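Local coordinates for protein putative mannose-1-phosphate guanylyl transferase (Thermus thermophilus, PDB 2CU2) that probably makes GDP-mannose by transferring a guanylyl group from GTP to mannose 1-phosphate, at residues P170-A173 / E174-Y178; A323-V326 / R327-V330. All coordinates share one frame; numbering follows the deposited sequence.

Contact 1. Residues P170-A173 / E174-Y178; sequences PSYA and EALEY
Ser171 and Glu174 form a capping box at the start of helix 172-180, in the nucleotidyl transferase part of the chain, each side chain serving the other's backbone N-H. Ser171 OG, at the N-cap, accepts from Glu174 N at 3.2 Å; a chi1 of 76° sets the hydroxyl between its own backbone N and carbonyl carbon, within reach of that amide. In return, Ser171 N donates to Glu174 OE2 at 3.2 Å, almost straight at 173°, although it meets the carboxylate from above its plane. The Glu174 chain, extended beyond CG, carries OE2 back to Ser171 N. Ordinary helical bonding then takes over: Ala175 N reaches Ser171 O at 2.9 Å, and Leu176 N and Glu177 N follow in turn with Tyr172 O and Ala173 O. The Glu177 carboxylate looks elsewhere, to a salt bridge with Arg180.

Apolar contacts flank the polar start. Pro170 CG is 3.7 Å from Ala175 CB and presses closely on the Tyr178 ring, 3.3 Å from CE2, meeting it obliquely. Glu174 O takes the helical bond from Tyr178 N and merely lies over one face of that ring, offset toward the rim, while Tyr150 and Tyr183 meet the ring as well. Replacing Tyr178 by an alanine would probably open a gap beside Pro170 and leave Tyr150 and Tyr183 without the ring they pack on. One helical turn links Tyr172 and Leu176, beside Pro144: Leu176 CD1 lies 3.8 Å from Tyr172 CE2.

Contact 2. Residues A323-V326 / R327-V330; sequences AREV and REVV. With SO4 (sulfate ion), chain B.
Val326 and Val329 meet through a backbone bond, Val329 N to Val326 O at 2.9 Å, where a 3-10 turn runs into the C-terminal helix 327-334 of the beta-helix-like part of the chain. One step earlier Glu328 N bonds Glu325 O at 3.0 Å. Both bonds run from a residue back to the third one before it, the 3-10 pattern.

The valines are the packed side. Val329 CB lies just 3.2 Å from Val326 O, and both residues are buried: Val326 rests on Leu316 and Val318 of strand 314-319, Val329 on Trp17, and Leu301 of the second subunit touches both, so this face of the turn belongs to the dimer interface.

The other side is charged and partly exposed, although Glu328 also packs on Leu284 of the second subunit. Glu325 and Glu328 both bend at chi2 and bring like charges together, with Glu325 OE2 and Glu328 OE1 4.0 Å apart and the carboxylate planes 40° from each other. The closeness would probably raise the pKa of one of them; Lys331 offers Glu328 only a weak, long ion pair. Arg327 goes another way. Its chi1 of 68° lays the aliphatic part over the preceding turn, CG 3.5 Å from Arg324 O, and a bend at chi3 turns the guanidinium to a sulfate, probably from the crystallisation liquor. Arg15 NE and Glu14 N also bind this anion, in the glycine-rich signature loop of the nucleotidyl transferases, consistent with a phosphate-binding spot. Arg327 NH2 donates a hydrogen bond to sulfate O1 at 2.7 Å, N-H...O 149°, with O1 at the guanidinium edge, near its plane.

In the fold
Both contacts are local, each at the beginning of a helix and each partly buried near the periphery of the chain, but contact 1 lies in the nucleotidyl transferase part and contact 2 in the beta-helix-like part. Their centres are about 23 Å apart, and their nearest atoms about 10 Å, so they do not touch. Contact 1 caps its helix with side chains and seats it on Tyr150, Tyr183 and Pro144; no other protein chain of the assembly reaches it. In contact 2 the bonds across the two segments are backbone ones. Its valines face the second subunit, while Val329 on Trp17, and Arg327 through the sulfate, join the two parts of the chain.

Contact 1. Residues P170-A173 / E174-Y178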
loop_
_atom_site.group_PDB
_atom_site.type_symbol
_atom_site.label_atom_id
_atom_site.label_comp_id
_atom_site.label_asym_id
_atom_site.label_seq_id
_atom_site.Cartn_x
_atom_site.Cartn_y
_atom_site.Cartn_z
ATOM N N PRO A 170 15.415 -5.796 -29.205
ATOM C CA PRO A 170 16.853 -5.620 -29.173
ATOM C C PRO A 170 17.351 -5.235 -27.779
ATOM O O PRO A 170 16.604 -5.156 -26.811
ATOM C CB PRO A 170 17.151 -4.475 -30.133
ATOM C CG PRO A 170 15.985 -3.516 -29.880
ATOM C CD PRO A 170 14.791 -4.517 -29.494
ATOM N N SER A 171 18.676 -5.036 -27.694
ATOM C CA SER A 171 19.248 -4.525 -26.456
ATOM C C SER A 171 19.087 -3.008 -26.376
ATOM O O SER A 171 18.620 -2.360 -27.301
ATOM C CB SER A 171 20.735 -4.885 -26.440
ATOM O OG SER A 171 21.439 -4.015 -27.327
ATOM N N TYR A 172 19.414 -2.381 -25.222
ATOM C CA TYR A 172 19.201 -0.931 -25.140
ATOM C C TYR A 172 19.936 -0.190 -26.273
ATOM O O TYR A 172 19.382 0.634 -26.986
ATOM C CB TYR A 172 19.626 -0.402 -23.757
ATOM C CG TYR A 172 19.287 1.053 -23.613
ATOM C CD1 TYR A 172 18.061 1.443 -23.068
ATOM C CD2 TYR A 172 20.230 2.033 -23.930
ATOM C CE1 TYR A 172 17.780 2.790 -22.856
ATOM C CE2 TYR A 172 19.948 3.381 -23.729
ATOM C CZ TYR A 172 18.723 3.761 -23.209
ATOM O OH TYR A 172 18.429 5.101 -23.014
ATOM N N ALA A 173 21.244 -0.503 -26.403
ATOM C CA ALA A 173 22.048 0.184 -27.416
ATOM C C ALA A 173 21.575 -0.122 -28.843
ATOM O O ALA A 173 21.635 0.706 -29.742
ATOM C CB ALA A 173 23.509 -0.245 -27.250
ATOM N N GLU A 174 21.136 -1.380 -29.046
ATOM C CA GLU A 174 20.658 -1.759 -30.375
ATOM C C GLU A 174 19.360 -1.028 -30.741
ATOM O O GLU A 174 19.104 -0.680 -31.888
ATOM C CB GLU A 174 20.472 -3.282 -30.414
ATOM C CG GLU A 174 21.805 -4.003 -30.630
ATOM C CD GLU A 174 21.668 -5.494 -30.403
ATOM O OE1 GLU A 174 22.670 -6.188 -30.495
ATOM O OE2 GLU A 174 20.562 -5.957 -30.144
ATOM N N ALA A 175 18.512 -0.820 -29.716
ATOM C CA ALA A 175 17.274 -0.086 -29.955
ATOM C C ALA A 175 17.555 1.346 -30.430
ATOM O O ALA A 175 16.890 1.884 -31.306
ATOM C CB ALA A 175 16.462 -0.057 -28.658
ATOM N N LEU A 176 18.559 1.977 -29.777
ATOM C CA LEU A 176 18.965 3.319 -30.193
ATOM C C LEU A 176 19.365 3.347 -31.672
ATOM O O LEU A 176 19.061 4.271 -32.412
ATOM C CB LEU A 176 20.184 3.747 -29.362
ATOM C CG LEU A 176 19.865 4.239 -27.944
ATOM C CD1 LEU A 176 21.134 4.487 -27.136
ATOM C CD2 LEU A 176 19.101 5.558 -27.880
ATOM N N GLU A 177 20.135 2.310 -32.072
ATOM C CA GLU A 177 20.580 2.238 -33.468
ATOM C C GLU A 177 19.395 2.053 -34.425
ATOM O O GLU A 177 19.358 2.595 -35.524
ATOM C CB GLU A 177 21.557 1.064 -33.639
ATOM C CG GLU A 177 23.031 1.445 -33.456
ATOM C CD GLU A 177 23.475 2.388 -34.556
ATOM O OE1 GLU A 177 24.111 3.383 -34.246
ATOM O OE2 GLU A 177 23.243 2.086 -35.723
ATOM N N TYR A 178 18.428 1.203 -33.992
ATOM C CA TYR A 178 17.227 0.995 -34.805
ATOM C C TYR A 178 16.552 2.341 -35.095
ATOM O O TYR A 178 16.102 2.641 -36.194
ATOM C CB TYR A 178 16.230 0.132 -34.015
ATOM C CG TYR A 178 16.551 -1.334 -33.984
ATOM C CD1 TYR A 178 17.622 -1.868 -34.702
ATOM C CD2 TYR A 178 15.748 -2.185 -33.223
ATOM C CE1 TYR A 178 17.880 -3.239 -34.642
ATOM C CE2 TYR A 178 15.995 -3.550 -33.171
ATOM C CZ TYR A 178 17.056 -4.080 -33.880
ATOM O OH TYR A 178 17.313 -5.440 -33.834
#

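Contact 2. Residues A323-V326 / R327-V330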
loop_
_atom_site.group_PDB
_atom_site.type_symbol
_atom_site.label_atom_id
_atom_site.label_comp_id
_atom_site.label_asym_id
_atom_site.label_seq_id
_atom_site.Cartn_x
_atom_site.Cartn_y
_atom_site.Cartn_z
ATOM N N ALA A 323 9.913 -1.623 -12.729
ATOM C CA ALA A 323 8.571 -2.145 -12.980
ATOM C C ALA A 323 8.519 -3.568 -13.553
ATOM O O ALA A 323 7.622 -4.339 -13.219
ATOM C CB ALA A 323 7.805 -1.182 -13.900
ATOM N N ARG A 324 9.473 -3.919 -14.409
ATOM C CA ARG A 324 9.485 -5.250 -15.005
ATOM C C ARG A 324 9.615 -6.366 -13.961
ATOM O O ARG A 324 9.056 -7.451 -14.122
ATOM C CB ARG A 324 10.630 -5.348 -16.016
ATOM C CG ARG A 324 10.695 -6.663 -16.786
ATOM C CD ARG A 324 11.820 -6.620 -17.820
ATOM N NE ARG A 324 11.993 -7.889 -18.524
ATOM C CZ ARG A 324 11.113 -8.401 -19.379
ATOM N NH1 ARG A 324 9.984 -7.755 -19.645
ATOM N NH2 ARG A 324 11.367 -9.559 -19.974
ATOM N N GLU A 325 10.342 -6.090 -12.884
ATOM C CA GLU A 325 10.562 -7.077 -11.834
ATOM C C GLU A 325 9.341 -7.444 -10.998
ATOM O O GLU A 325 9.410 -8.353 -10.167
ATOM C CB GLU A 325 11.690 -6.608 -10.915
ATOM C CG GLU A 325 13.070 -6.943 -11.449
ATOM C CD GLU A 325 13.347 -8.432 -11.439
ATOM O OE1 GLU A 325 13.571 -8.990 -10.341
ATOM O OE2 GLU A 325 13.343 -9.041 -12.530
ATOM N N VAL A 326 8.232 -6.740 -11.208
ATOM C CA VAL A 326 7.004 -7.017 -10.474
ATOM C C VAL A 326 6.556 -8.465 -10.679
ATOM O O VAL A 326 5.923 -9.065 -9.804
ATOM C CB VAL A 326 5.857 -6.072 -10.920
ATOM C CG1 VAL A 326 4.540 -6.526 -10.320
ATOM C CG2 VAL A 326 6.166 -4.643 -10.487
ATOM N N ARG A 327 6.897 -9.023 -11.836
ATOM C CA ARG A 327 6.512 -10.387 -12.153
ATOM C C ARG A 327 7.060 -11.381 -11.133
ATOM O O ARG A 327 6.505 -12.460 -10.960
ATOM C CB ARG A 327 6.988 -10.749 -13.561
ATOM C CG ARG A 327 8.494 -10.841 -13.722
ATOM C CD ARG A 327 8.894 -10.739 -15.191
ATOM N NE ARG A 327 7.906 -11.371 -16.064
ATOM C CZ ARG A 327 7.581 -12.661 -16.027
ATOM N NH1 ARG A 327 8.172 -13.473 -15.159
ATOM N NH2 ARG A 327 6.649 -13.135 -16.844
ATOM N N GLU A 328 8.143 -11.015 -10.453
ATOM C CA GLU A 328 8.726 -11.901 -9.454
ATOM C C GLU A 328 7.796 -12.096 -8.265
ATOM O O GLU A 328 7.768 -13.168 -7.661
ATOM C CB GLU A 328 10.075 -11.355 -8.980
ATOM C CG GLU A 328 11.118 -11.349 -10.077
ATOM C CD GLU A 328 11.122 -12.656 -10.859
ATOM O OE1 GLU A 328 11.652 -12.679 -11.993
ATOM O OE2 GLU A 328 10.597 -13.661 -10.334
ATOM N N VAL A 329 7.032 -11.057 -7.940
ATOM C CA VAL A 329 6.095 -11.114 -6.828
ATOM C C VAL A 329 5.159 -12.315 -6.963
ATOM O O VAL A 329 5.005 -13.095 -6.020
ATOM C CB VAL A 329 5.248 -9.810 -6.732
ATOM C CG1 VAL A 329 4.164 -9.964 -5.682
ATOM C CG2 VAL A 329 6.148 -8.626 -6.371
ATOM N N VAL A 330 4.539 -12.465 -8.133
ATOM C CA VAL A 330 3.623 -13.583 -8.356
ATOM C C VAL A 330 4.371 -14.912 -8.215
ATOM O O VAL A 330 3.815 -15.906 -7.749
ATOM C CB VAL A 330 2.966 -13.519 -9.761
ATOM C CG1 VAL A 330 2.412 -12.114 -10.018
ATOM C CG2 VAL A 330 3.964 -13.913 -10.828
HETATM S S SO4 B . 3.699 -10.733 -18.346
HETATM O O1 SO4 B . 4.964 -11.282 -17.784
HETATM O O2 SO4 B . 2.592 -11.706 -18.133
HETATM O O3 SO4 B . 3.870 -10.487 -19.804
HETATM O O4 SO4 B . 3.364 -9.449 -17.663
#